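Local coordinates for protein pyrrolidone-carboxylate peptidase (Pyrococcus furiosus, PDB 1X10) that removes N-terminal pyroglutamyl (5-oxoproline) groups from polypeptides, generally when the second residue is not proline, as a thiol protease of the peptidase C15 family, at residues R21-I31 with Y189-I200; L41-L52 with Y140-S149. The protein carries 3 engineered substitutions. All coordinates share one frame; numbering follows the deposited sequence.

Contact 1 of 2, residues R21-I31 with Y189-I200; sequences RIAKDLDGIKI and YEMALEAVKVAI. Engineered in segment 189-200: Ala192 (natural residue Glu).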
loop_
_atom_site.group_PDB
_atom_site.type_symbol
_atom_site.label_atom_id
_atom_site.label_comp_id
_atom_site.label_asym_id
_atom_site.label_seq_id
_atom_site.Cartn_x
_atom_site.Cartn_y
_atom_site.Cartn_z
ATOM N N ARG A 21 27.062 -0.807 -3.729
ATOM C CA ARG A 21 27.830 0.385 -3.368
ATOM C C ARG A 21 28.174 0.379 -1.885
ATOM O O ARG A 21 29.270 0.768 -1.494
ATOM C CB ARG A 21 27.038 1.653 -3.677
ATOM C CG ARG A 21 27.093 2.102 -5.117
ATOM C CD ARG A 21 26.267 3.370 -5.307
ATOM N NE ARG A 21 26.781 4.498 -4.530
ATOM C CZ ARG A 21 26.168 5.676 -4.437
ATOM N NH1 ARG A 21 25.018 5.876 -5.068
ATOM N NH2 ARG A 21 26.702 6.662 -3.725
ATOM N N ILE A 22 27.222 -0.044 -1.059
ATOM C CA ILE A 22 27.445 -0.103 0.381
ATOM C C ILE A 22 28.639 -1.002 0.689
ATOM O O ILE A 22 29.532 -0.633 1.455
ATOM C CB ILE A 22 26.199 -0.642 1.124
ATOM C CG1 ILE A 22 25.061 0.378 1.033
ATOM C CG2 ILE A 22 26.541 -0.917 2.579
ATOM C CD1 ILE A 22 23.765 -0.064 1.698
ATOM N N ALA A 23 28.652 -2.186 0.083
ATOM C CA ALA A 23 29.742 -3.131 0.298
ATOM C C ALA A 23 31.080 -2.515 -0.107
ATOM O O ALA A 23 32.061 -2.595 0.631
ATOM C CB ALA A 23 29.491 -4.409 -0.496
ATOM N N LYS A 24 31.118 -1.903 -1.287
ATOM C CA LYS A 24 32.344 -1.284 -1.772
ATOM C C LYS A 24 32.778 -0.087 -0.929
ATOM O O LYS A 24 33.970 0.125 -0.717
ATOM C CB LYS A 24 32.184 -0.863 -3.230
ATOM C CG LYS A 24 32.060 -2.033 -4.188
ATOM C CD LYS A 24 31.988 -1.555 -5.631
ATOM C CE LYS A 24 31.921 -2.727 -6.595
ATOM N NZ LYS A 24 31.789 -2.262 -8.011
ATOM N N ASP A 25 31.812 0.690 -0.449
ATOM C CA ASP A 25 32.107 1.858 0.376
ATOM C C ASP A 25 32.633 1.467 1.751
ATOM O O ASP A 25 33.467 2.171 2.331
ATOM C CB ASP A 25 30.854 2.725 0.547
ATOM C CG ASP A 25 30.617 3.660 -0.635
ATOM O OD1 ASP A 25 29.551 4.303 -0.687
ATOM O OD2 ASP A 25 31.498 3.757 -1.506
ATOM N N LEU A 26 32.151 0.346 2.275
ATOM C CA LEU A 26 32.573 -0.099 3.594
ATOM C C LEU A 26 33.832 -0.963 3.573
ATOM O O LEU A 26 34.475 -1.163 4.599
ATOM C CB LEU A 26 31.430 -0.847 4.282
ATOM C CG LEU A 26 30.196 -0.001 4.610
ATOM C CD1 LEU A 26 29.105 -0.880 5.217
ATOM C CD2 LEU A 26 30.583 1.110 5.585
ATOM N N ASP A 27 34.203 -1.462 2.402
ATOM C CA ASP A 27 35.392 -2.304 2.308
ATOM C C ASP A 27 36.659 -1.567 2.732
ATOM O O ASP A 27 36.920 -0.456 2.270
ATOM C CB ASP A 27 35.582 -2.809 0.881
ATOM C CG ASP A 27 36.672 -3.869 0.778
ATOM O OD1 ASP A 27 37.353 -3.928 -0.268
ATOM O OD2 ASP A 27 36.841 -4.654 1.735
ATOM N N GLY A 28 37.436 -2.191 3.612
ATOM C CA GLY A 28 38.679 -1.590 4.062
ATOM C C GLY A 28 38.608 -0.567 5.179
ATOM O O GLY A 28 39.651 -0.131 5.665
ATOM N N ILE A 29 37.409 -0.168 5.595
ATOM C CA ILE A 29 37.319 0.811 6.669
ATOM C C ILE A 29 37.550 0.114 8.002
ATOM O O ILE A 29 37.543 -1.115 8.079
ATOM C CB ILE A 29 35.940 1.513 6.715
ATOM C CG1 ILE A 29 34.882 0.573 7.290
ATOM C CG2 ILE A 29 35.548 1.976 5.320
ATOM C CD1 ILE A 29 33.565 1.261 7.584
ATOM N N LYS A 30 37.764 0.902 9.046
ATOM C CA LYS A 30 37.971 0.347 10.369
ATOM C C LYS A 30 37.135 1.093 11.389
ATOM O O LYS A 30 37.033 2.317 11.349
ATOM C CB LYS A 30 39.449 0.416 10.761
ATOM C CG LYS A 30 40.364 -0.399 9.863
ATOM C CD LYS A 30 41.833 -0.281 10.263
ATOM C CE LYS A 30 42.169 -1.083 11.513
ATOM N NZ LYS A 30 41.451 -0.600 12.721
ATOM N N ILE A 31 36.516 0.332 12.280
ATOM C CA ILE A 31 35.707 0.875 13.356
ATOM C C ILE A 31 36.498 0.448 14.587
ATOM O O ILE A 31 36.551 -0.734 14.920
ATOM C CB ILE A 31 34.302 0.244 13.367
ATOM C CG1 ILE A 31 33.572 0.610 12.069
ATOM C CG2 ILE A 31 33.519 0.723 14.587
ATOM C CD1 ILE A 31 32.202 -0.012 11.935
ATOM N N TYR A 189 20.622 6.939 -0.070
ATOM C CA TYR A 189 21.759 6.037 -0.031
ATOM C C TYR A 189 22.561 6.301 1.244
ATOM O O TYR A 189 23.028 5.370 1.907
ATOM C CB TYR A 189 22.671 6.255 -1.239
ATOM C CG TYR A 189 23.927 5.431 -1.138
ATOM C CD1 TYR A 189 23.892 4.052 -1.345
ATOM C CD2 TYR A 189 25.131 6.007 -0.728
ATOM C CE1 TYR A 189 25.019 3.263 -1.134
ATOM C CE2 TYR A 189 26.267 5.226 -0.514
ATOM C CZ TYR A 189 26.202 3.856 -0.713
ATOM O OH TYR A 189 27.305 3.078 -0.458
ATOM N N GLU A 190 22.714 7.580 1.581
ATOM C CA GLU A 190 23.463 7.973 2.768
ATOM C C GLU A 190 22.904 7.355 4.047
ATOM O O GLU A 190 23.661 6.902 4.910
ATOM C CB GLU A 190 23.498 9.503 2.897
ATOM C CG GLU A 190 24.344 10.193 1.827
ATOM C CD GLU A 190 23.660 10.246 0.469
ATOM O OE1 GLU A 190 24.367 10.458 -0.536
ATOM O OE2 GLU A 190 22.423 10.092 0.406
ATOM N N MET A 191 21.580 7.325 4.174
ATOM C CA MET A 191 20.966 6.752 5.364
ATOM C C MET A 191 21.105 5.232 5.391
ATOM O O MET A 191 21.312 4.644 6.450
ATOM C CB MET A 191 19.487 7.132 5.457
ATOM C CG MET A 191 18.814 6.567 6.700
ATOM S SD MET A 191 17.178 7.211 7.010
ATOM C CE MET A 191 17.595 8.796 7.796
ATOM N N ALA A 192 20.985 4.599 4.227
ATOM C CA ALA A 192 21.115 3.148 4.140
ATOM C C ALA A 192 22.537 2.747 4.540
ATOM O O ALA A 192 22.743 1.789 5.291
ATOM C CB ALA A 192 20.816 2.676 2.711
ATOM N N LEU A 193 23.515 3.491 4.036
ATOM C CA LEU A 193 24.914 3.215 4.341
ATOM C C LEU A 193 25.178 3.382 5.833
ATOM O O LEU A 193 25.808 2.527 6.459
ATOM C CB LEU A 193 25.824 4.151 3.538
ATOM C CG LEU A 193 27.331 4.087 3.810
ATOM C CD1 LEU A 193 27.867 2.687 3.505
ATOM C CD2 LEU A 193 28.045 5.129 2.950
ATOM N N GLU A 194 24.686 4.476 6.403
ATOM C CA GLU A 194 24.884 4.745 7.823
ATOM C C GLU A 194 24.214 3.668 8.675
ATOM O O GLU A 194 24.737 3.274 9.717
ATOM C CB GLU A 194 24.327 6.127 8.191
ATOM C CG GLU A 194 24.489 6.485 9.666
ATOM C CD GLU A 194 25.939 6.706 10.072
ATOM O OE1 GLU A 194 26.205 6.816 11.291
ATOM O OE2 GLU A 194 26.814 6.777 9.180
ATOM N N ALA A 195 23.057 3.194 8.227
ATOM C CA ALA A 195 22.335 2.155 8.949
ATOM C C ALA A 195 23.207 0.905 9.072
ATOM O O ALA A 195 23.285 0.303 10.138
ATOM C CB ALA A 195 21.020 1.817 8.225
ATOM N N VAL A 196 23.860 0.520 7.977
ATOM C CA VAL A 196 24.727 -0.653 7.990
ATOM C C VAL A 196 25.934 -0.407 8.902
ATOM O O VAL A 196 26.356 -1.299 9.633
ATOM C CB VAL A 196 25.210 -1.012 6.556
ATOM C CG1 VAL A 196 26.184 -2.188 6.604
ATOM C CG2 VAL A 196 24.012 -1.369 5.686
ATOM N N LYS A 197 26.486 0.805 8.861
ATOM C CA LYS A 197 27.627 1.138 9.708
ATOM C C LYS A 197 27.210 1.018 11.171
ATOM O O LYS A 197 27.952 0.493 12.000
ATOM C CB LYS A 197 28.120 2.563 9.438
ATOM C CG LYS A 197 28.836 2.748 8.111
ATOM C CD LYS A 197 29.391 4.165 7.984
ATOM C CE LYS A 197 30.015 4.391 6.609
ATOM N NZ LYS A 197 30.466 5.802 6.406
ATOM N N VAL A 198 26.017 1.511 11.485
ATOM C CA VAL A 198 25.511 1.438 12.848
ATOM C C VAL A 198 25.349 -0.012 13.304
ATOM O O VAL A 198 25.702 -0.358 14.431
ATOM C CB VAL A 198 24.160 2.158 12.981
ATOM C CG1 VAL A 198 23.555 1.879 14.355
ATOM C CG2 VAL A 198 24.356 3.663 12.778
ATOM N N ALA A 199 24.818 -0.859 12.426
ATOM C CA ALA A 199 24.625 -2.268 12.751
ATOM C C ALA A 199 25.964 -2.916 13.091
ATOM O O ALA A 199 26.064 -3.710 14.032
ATOM C CB ALA A 199 23.976 -2.997 11.570
ATOM N N ILE A 200 26.991 -2.586 12.315
ATOM C CA ILE A 200 28.324 -3.138 12.547
ATOM C C ILE A 200 28.848 -2.697 13.917
ATOM O O ILE A 200 29.348 -3.508 14.699
ATOM C CB ILE A 200 29.317 -2.672 11.449
ATOM C CG1 ILE A 200 28.878 -3.206 10.085
ATOM C CG2 ILE A 200 30.721 -3.158 11.780
ATOM C CD1 ILE A 200 29.668 -2.646 8.924
#
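The guanidinium of Arg21 lies flat over one face of the Tyr189 ring, planes 19° apart. Arg21 CZ is 3.8 Å from the ring centroid, close to the ring normal, which makes a cation-pi stack. Arg21 NH2 sits toward the rim, 3.4 Å from Tyr189 CD2. The Arg21 chain bends at chi3 (63°), and this bend lays the guanidinium back over the ring. At the ring edge, near its plane, is Asp25 OD1. Tyr189 OH donates to Asp25 OD1 at 2.6 Å and meets it from well above the carboxylate plane. Ile22 CG1 reaches Tyr189 CE1 at 3.6 Å from an oblique position. With CG turned away from its own N, the Tyr189 ring extends toward helix 18-26. A leucine in place of Tyr189 would probably leave Asp25 without its hydroxyl donor and the Arg21 guanidinium without a ring to lie on.

Helices 18-26 and 189-206 pack side by side on the parallel part of the central sheet. The axes of 21-26 and 189-200 come within 10.2 Å and cross at -58°. Ile22 is a knob among Tyr189, Ala192, Leu193 and Val196. Leu26 is a second knob, one turn on, among Leu193, Val196, Lys197 and Ile200. Leu26 CD1 presses on Val196 CG1 at 3.5 Å, while CD2 lies against the aliphatic CG and CE of Lys197. Ala192 is an engineered substitution for glutamate; its CB forms part of the Ile22 hole, facing Ile22 CD1. Leu26, Val196 and Ile200 also touch Val5 of strand 2-8. Beyond the type II turn from Leu26 to Ile29, strand 30-31 brings Ile31 CD1 to 3.5 Å from Ile200 CG2.

Contact 2 of 2, residues L41-L52 with Y140-S149; sequences LPVVFGKAKEVL and YLSNYVMYLS. Engineered in segment 140-149: Ser142 (natural residue Cys).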
loop_
_atom_site.group_PDB
_atom_site.type_symbol
_atom_site.label_atom_id
_atom_site.label_comp_id
_atom_site.label_asym_id
_atom_site.label_seq_id
_atom_site.Cartn_x
_atom_site.Cartn_y
_atom_site.Cartn_z
ATOM N N LEU A 41 28.131 -9.993 -3.900
ATOM C CA LEU A 41 27.719 -11.341 -4.282
ATOM C C LEU A 41 26.831 -11.324 -5.518
ATOM O O LEU A 41 26.083 -10.372 -5.743
ATOM C CB LEU A 41 26.950 -11.997 -3.137
ATOM C CG LEU A 41 27.712 -12.149 -1.823
ATOM C CD1 LEU A 41 26.771 -12.705 -0.747
ATOM C CD2 LEU A 41 28.902 -13.078 -2.034
ATOM N N PRO A 42 26.907 -12.379 -6.342
ATOM C CA PRO A 42 26.074 -12.432 -7.544
ATOM C C PRO A 42 24.659 -12.842 -7.139
ATOM O O PRO A 42 24.482 -13.543 -6.144
ATOM C CB PRO A 42 26.761 -13.503 -8.385
ATOM C CG PRO A 42 27.236 -14.474 -7.331
ATOM C CD PRO A 42 27.813 -13.541 -6.273
ATOM N N VAL A 43 23.657 -12.386 -7.882
ATOM C CA VAL A 43 22.279 -12.755 -7.580
ATOM C C VAL A 43 22.016 -13.992 -8.437
ATOM O O VAL A 43 21.242 -13.968 -9.397
ATOM C CB VAL A 43 21.297 -11.617 -7.944
ATOM C CG1 VAL A 43 19.866 -12.029 -7.608
ATOM C CG2 VAL A 43 21.658 -10.353 -7.157
ATOM N N VAL A 44 22.685 -15.078 -8.062
ATOM C CA VAL A 44 22.607 -16.340 -8.784
ATOM C C VAL A 44 22.702 -17.505 -7.808
ATOM O O VAL A 44 23.661 -17.602 -7.053
ATOM C CB VAL A 44 23.787 -16.458 -9.775
ATOM C CG1 VAL A 44 23.708 -17.788 -10.530
ATOM C CG2 VAL A 44 23.788 -15.265 -10.732
ATOM N N PHE A 45 21.710 -18.389 -7.821
ATOM C CA PHE A 45 21.745 -19.537 -6.928
ATOM C C PHE A 45 22.942 -20.413 -7.299
ATOM O O PHE A 45 23.285 -20.539 -8.472
ATOM C CB PHE A 45 20.457 -20.354 -7.040
ATOM C CG PHE A 45 19.236 -19.639 -6.534
ATOM C CD1 PHE A 45 18.291 -19.126 -7.418
ATOM C CD2 PHE A 45 19.026 -19.489 -5.167
ATOM C CE1 PHE A 45 17.148 -18.477 -6.945
ATOM C CE2 PHE A 45 17.891 -18.844 -4.682
ATOM C CZ PHE A 45 16.947 -18.337 -5.574
ATOM N N GLY A 46 23.564 -21.022 -6.293
ATOM C CA GLY A 46 24.721 -21.864 -6.539
ATOM C C GLY A 46 25.991 -21.034 -6.523
ATOM O O GLY A 46 26.801 -21.136 -5.602
ATOM N N LYS A 47 26.158 -20.200 -7.544
ATOM C CA LYS A 47 27.327 -19.343 -7.648
ATOM C C LYS A 47 27.471 -18.473 -6.398
ATOM O O LYS A 47 28.576 -18.302 -5.876
ATOM C CB LYS A 47 27.214 -18.460 -8.891
ATOM C CG LYS A 47 28.469 -17.672 -9.219
ATOM C CD LYS A 47 28.377 -17.070 -10.618
ATOM C CE LYS A 47 28.210 -18.160 -11.681
ATOM N NZ LYS A 47 28.130 -17.615 -13.070
ATOM N N ALA A 48 26.352 -17.931 -5.921
ATOM C CA ALA A 48 26.365 -17.089 -4.732
ATOM C C ALA A 48 26.884 -17.885 -3.538
ATOM O O ALA A 48 27.616 -17.359 -2.698
ATOM C CB ALA A 48 24.966 -16.562 -4.445
ATOM N N LYS A 49 26.500 -19.154 -3.458
ATOM C CA LYS A 49 26.954 -20.001 -2.359
ATOM C C LYS A 49 28.466 -20.204 -2.443
ATOM O O LYS A 49 29.165 -20.127 -1.436
ATOM C CB LYS A 49 26.256 -21.363 -2.401
ATOM C CG LYS A 49 26.604 -22.258 -1.217
ATOM C CD LYS A 49 25.745 -23.507 -1.177
ATOM C CE LYS A 49 26.237 -24.564 -2.140
ATOM N NZ LYS A 49 27.529 -25.147 -1.675
ATOM N N GLU A 50 28.960 -20.464 -3.648
ATOM C CA GLU A 50 30.391 -20.673 -3.865
ATOM C C GLU A 50 31.179 -19.467 -3.383
ATOM O O GLU A 50 32.120 -19.598 -2.598
ATOM C CB GLU A 50 30.691 -20.882 -5.352
ATOM C CG GLU A 50 30.092 -22.127 -5.962
ATOM C CD GLU A 50 30.420 -22.245 -7.441
ATOM O OE1 GLU A 50 31.621 -22.203 -7.787
ATOM O OE2 GLU A 50 29.481 -22.378 -8.257
ATOM N N VAL A 51 30.796 -18.294 -3.875
ATOM C CA VAL A 51 31.462 -17.052 -3.507
ATOM C C VAL A 51 31.371 -16.815 -2.002
ATOM O O VAL A 51 32.365 -16.471 -1.364
ATOM C CB VAL A 51 30.841 -15.847 -4.254
ATOM C CG1 VAL A 51 31.541 -14.561 -3.848
ATOM C CG2 VAL A 51 30.957 -16.058 -5.757
ATOM N N LEU A 52 30.182 -17.015 -1.442
ATOM C CA LEU A 52 29.963 -16.815 -0.013
ATOM C C LEU A 52 30.903 -17.709 0.800
ATOM O O LEU A 52 31.612 -17.237 1.686
ATOM C CB LEU A 52 28.516 -17.155 0.355
ATOM C CG LEU A 52 27.865 -16.534 1.597
ATOM C CD1 LEU A 52 26.873 -17.532 2.182
ATOM C CD2 LEU A 52 28.889 -16.156 2.632
ATOM N N TYR A 140 14.263 -15.892 -1.813
ATOM C CA TYR A 140 15.072 -15.638 -2.996
ATOM C C TYR A 140 16.546 -15.644 -2.571
ATOM O O TYR A 140 16.924 -16.384 -1.670
ATOM C CB TYR A 140 14.651 -14.293 -3.603
ATOM C CG TYR A 140 15.194 -13.966 -4.984
ATOM C CD1 TYR A 140 15.059 -14.861 -6.047
ATOM C CD2 TYR A 140 15.785 -12.725 -5.240
ATOM C CE1 TYR A 140 15.493 -14.526 -7.332
ATOM C CE2 TYR A 140 16.225 -12.380 -6.523
ATOM C CZ TYR A 140 16.074 -13.284 -7.561
ATOM O OH TYR A 140 16.503 -12.944 -8.824
ATOM N N LEU A 141 17.387 -14.822 -3.191
ATOM C CA LEU A 141 18.802 -14.843 -2.829
ATOM C C LEU A 141 19.198 -14.254 -1.480
ATOM O O LEU A 141 20.171 -14.704 -0.884
ATOM C CB LEU A 141 19.639 -14.224 -3.948
ATOM C CG LEU A 141 19.940 -15.367 -4.927
ATOM C CD1 LEU A 141 19.807 -14.921 -6.348
ATOM C CD2 LEU A 141 21.316 -15.934 -4.629
ATOM N N SER A 142 18.460 -13.265 -0.987
ATOM C CA SER A 142 18.800 -12.687 0.311
ATOM C C SER A 142 18.685 -13.757 1.393
ATOM O O SER A 142 19.605 -13.937 2.189
ATOM C CB SER A 142 17.877 -11.514 0.638
ATOM O OG SER A 142 18.130 -10.429 -0.241
ATOM N N ASN A 143 17.560 -14.469 1.414
ATOM C CA ASN A 143 17.335 -15.524 2.398
ATOM C C ASN A 143 18.347 -16.655 2.219
ATOM O O ASN A 143 18.816 -17.251 3.188
ATOM C CB ASN A 143 15.917 -16.083 2.253
ATOM C CG ASN A 143 15.658 -17.248 3.173
ATOM O OD1 ASN A 143 15.477 -17.078 4.379
ATOM N ND2 ASN A 143 15.649 -18.456 2.606
ATOM N N TYR A 144 18.662 -16.940 0.961
ATOM C CA TYR A 144 19.608 -17.986 0.582
ATOM C C TYR A 144 20.958 -17.732 1.262
ATOM O O TYR A 144 21.495 -18.605 1.949
ATOM C CB TYR A 144 19.752 -17.972 -0.944
ATOM C CG TYR A 144 20.690 -18.988 -1.562
ATOM C CD1 TYR A 144 20.351 -20.342 -1.634
ATOM C CD2 TYR A 144 21.878 -18.575 -2.166
ATOM C CE1 TYR A 144 21.175 -21.259 -2.309
ATOM C CE2 TYR A 144 22.700 -19.475 -2.837
ATOM C CZ TYR A 144 22.343 -20.809 -2.909
ATOM O OH TYR A 144 23.145 -21.672 -3.614
ATOM N N VAL A 145 21.501 -16.532 1.087
ATOM C CA VAL A 145 22.781 -16.200 1.702
ATOM C C VAL A 145 22.662 -16.093 3.224
ATOM O O VAL A 145 23.561 -16.513 3.954
ATOM C CB VAL A 145 23.354 -14.881 1.136
ATOM C CG1 VAL A 145 23.704 -15.059 -0.335
ATOM C CG2 VAL A 145 22.349 -13.763 1.305
ATOM N N MET A 146 21.553 -15.539 3.705
ATOM C CA MET A 146 21.358 -15.417 5.147
ATOM C C MET A 146 21.403 -16.794 5.808
ATOM O O MET A 146 22.051 -16.976 6.842
ATOM C CB MET A 146 20.014 -14.748 5.455
ATOM C CG MET A 146 19.785 -14.506 6.948
ATOM S SD MET A 146 18.124 -13.889 7.316
ATOM C CE MET A 146 18.222 -13.787 9.124
ATOM N N TYR A 147 20.719 -17.764 5.204
ATOM C CA TYR A 147 20.677 -19.116 5.744
ATOM C C TYR A 147 22.047 -19.793 5.707
ATOM O O TYR A 147 22.484 -20.380 6.698
ATOM C CB TYR A 147 19.659 -19.972 4.971
ATOM C CG TYR A 147 19.486 -21.355 5.561
ATOM C CD1 TYR A 147 18.564 -21.590 6.583
ATOM C CD2 TYR A 147 20.312 -22.410 5.163
ATOM C CE1 TYR A 147 18.470 -22.830 7.198
ATOM C CE2 TYR A 147 20.231 -23.658 5.780
ATOM C CZ TYR A 147 19.311 -23.861 6.798
ATOM O OH TYR A 147 19.257 -25.080 7.438
ATOM N N LEU A 148 22.714 -19.722 4.561
ATOM C CA LEU A 148 24.026 -20.339 4.404
ATOM C C LEU A 148 25.036 -19.754 5.388
ATOM O O LEU A 148 25.873 -20.473 5.933
ATOM C CB LEU A 148 24.528 -20.159 2.964
ATOM C CG LEU A 148 23.796 -21.017 1.923
ATOM C CD1 LEU A 148 24.122 -20.537 0.503
ATOM C CD2 LEU A 148 24.205 -22.473 2.112
ATOM N N SER A 149 24.952 -18.453 5.630
ATOM C CA SER A 149 25.880 -17.818 6.561
ATOM C C SER A 149 25.633 -18.335 7.977
ATOM O O SER A 149 26.574 -18.704 8.695
ATOM C CB SER A 149 25.721 -16.293 6.514
ATOM O OG SER A 149 26.716 -15.650 7.292
#
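The N-terminal end of the active-site helix 141-156 packs here against the loop 42-46 and helix 47-59. The curated active-site position is Ser142, engineered from cysteine. Its OG is hydrogen-bonded to His166 NE2. Phe45 of the loop, Tyr140 at the N-cap and Tyr144 in the helix form an aromatic cluster. The edge of Phe45 points at one face of Tyr144 in a T-shaped pair, centroids 5.2 Å apart and planes at 86°. Phe45 CD2 lies over the centre of that face. Leu148 CD1 lies over the centre of the opposite face, so the Tyr144 ring is sandwiched. Leu141 CG sits over a face of Phe45, 4.2 Å from its centroid, as a CH-pi contact.

With CG trans to N (chi1 -180°), Tyr144 runs out to the start of helix 47-59. There Gly46 N, at the N-cap position, donates to Tyr144 OH at 2.8 Å with an N-H...O angle of 145°. Ala48 CB reaches the edge of the same ring and also Leu141 CD2, 3.7 Å away. Further along, the Leu148 and Lys49 side chains cross at about a right angle, with Leu148 CD1 a tight 3.5 Å from Lys49 CG. Leu52 CD1 meets Leu148 CB at 3.6 Å. Leu41 CD1 and Val145 CG1 approach tip to tip at 3.9 Å. Tyr140 OH is hydrogen-bonded to Pro91 O.

The chemistry is almost wholly apolar. A single hydrogen bond crosses the contact, and it gives the buried Tyr144 hydroxyl a backbone partner. With both faces of Tyr144 covered and its OH bonded, the ring is likely to be fixed in its rotation.

Contact 1 and contact 2 lie on opposite sides of the chain's centre, their own centres about 20 Å apart, and do not touch. Each packs two helices that share a sheet face, but no helix is common to both. Strand 2-8 lies between them: Val5 meets contact 1, while Thr6 and Phe8 meet contact 2. Contact 2 is buried and mainly apolar and aromatic, and it holds an active-site position. Contact 1 is only partly buried. It has an aliphatic inner part, but its outer end carries charged Arg21 and Asp25 around a tyrosine. A tyrosine hydroxyl donates to a carboxylate in contact 1; a different one accepts from a backbone N-H in contact 2.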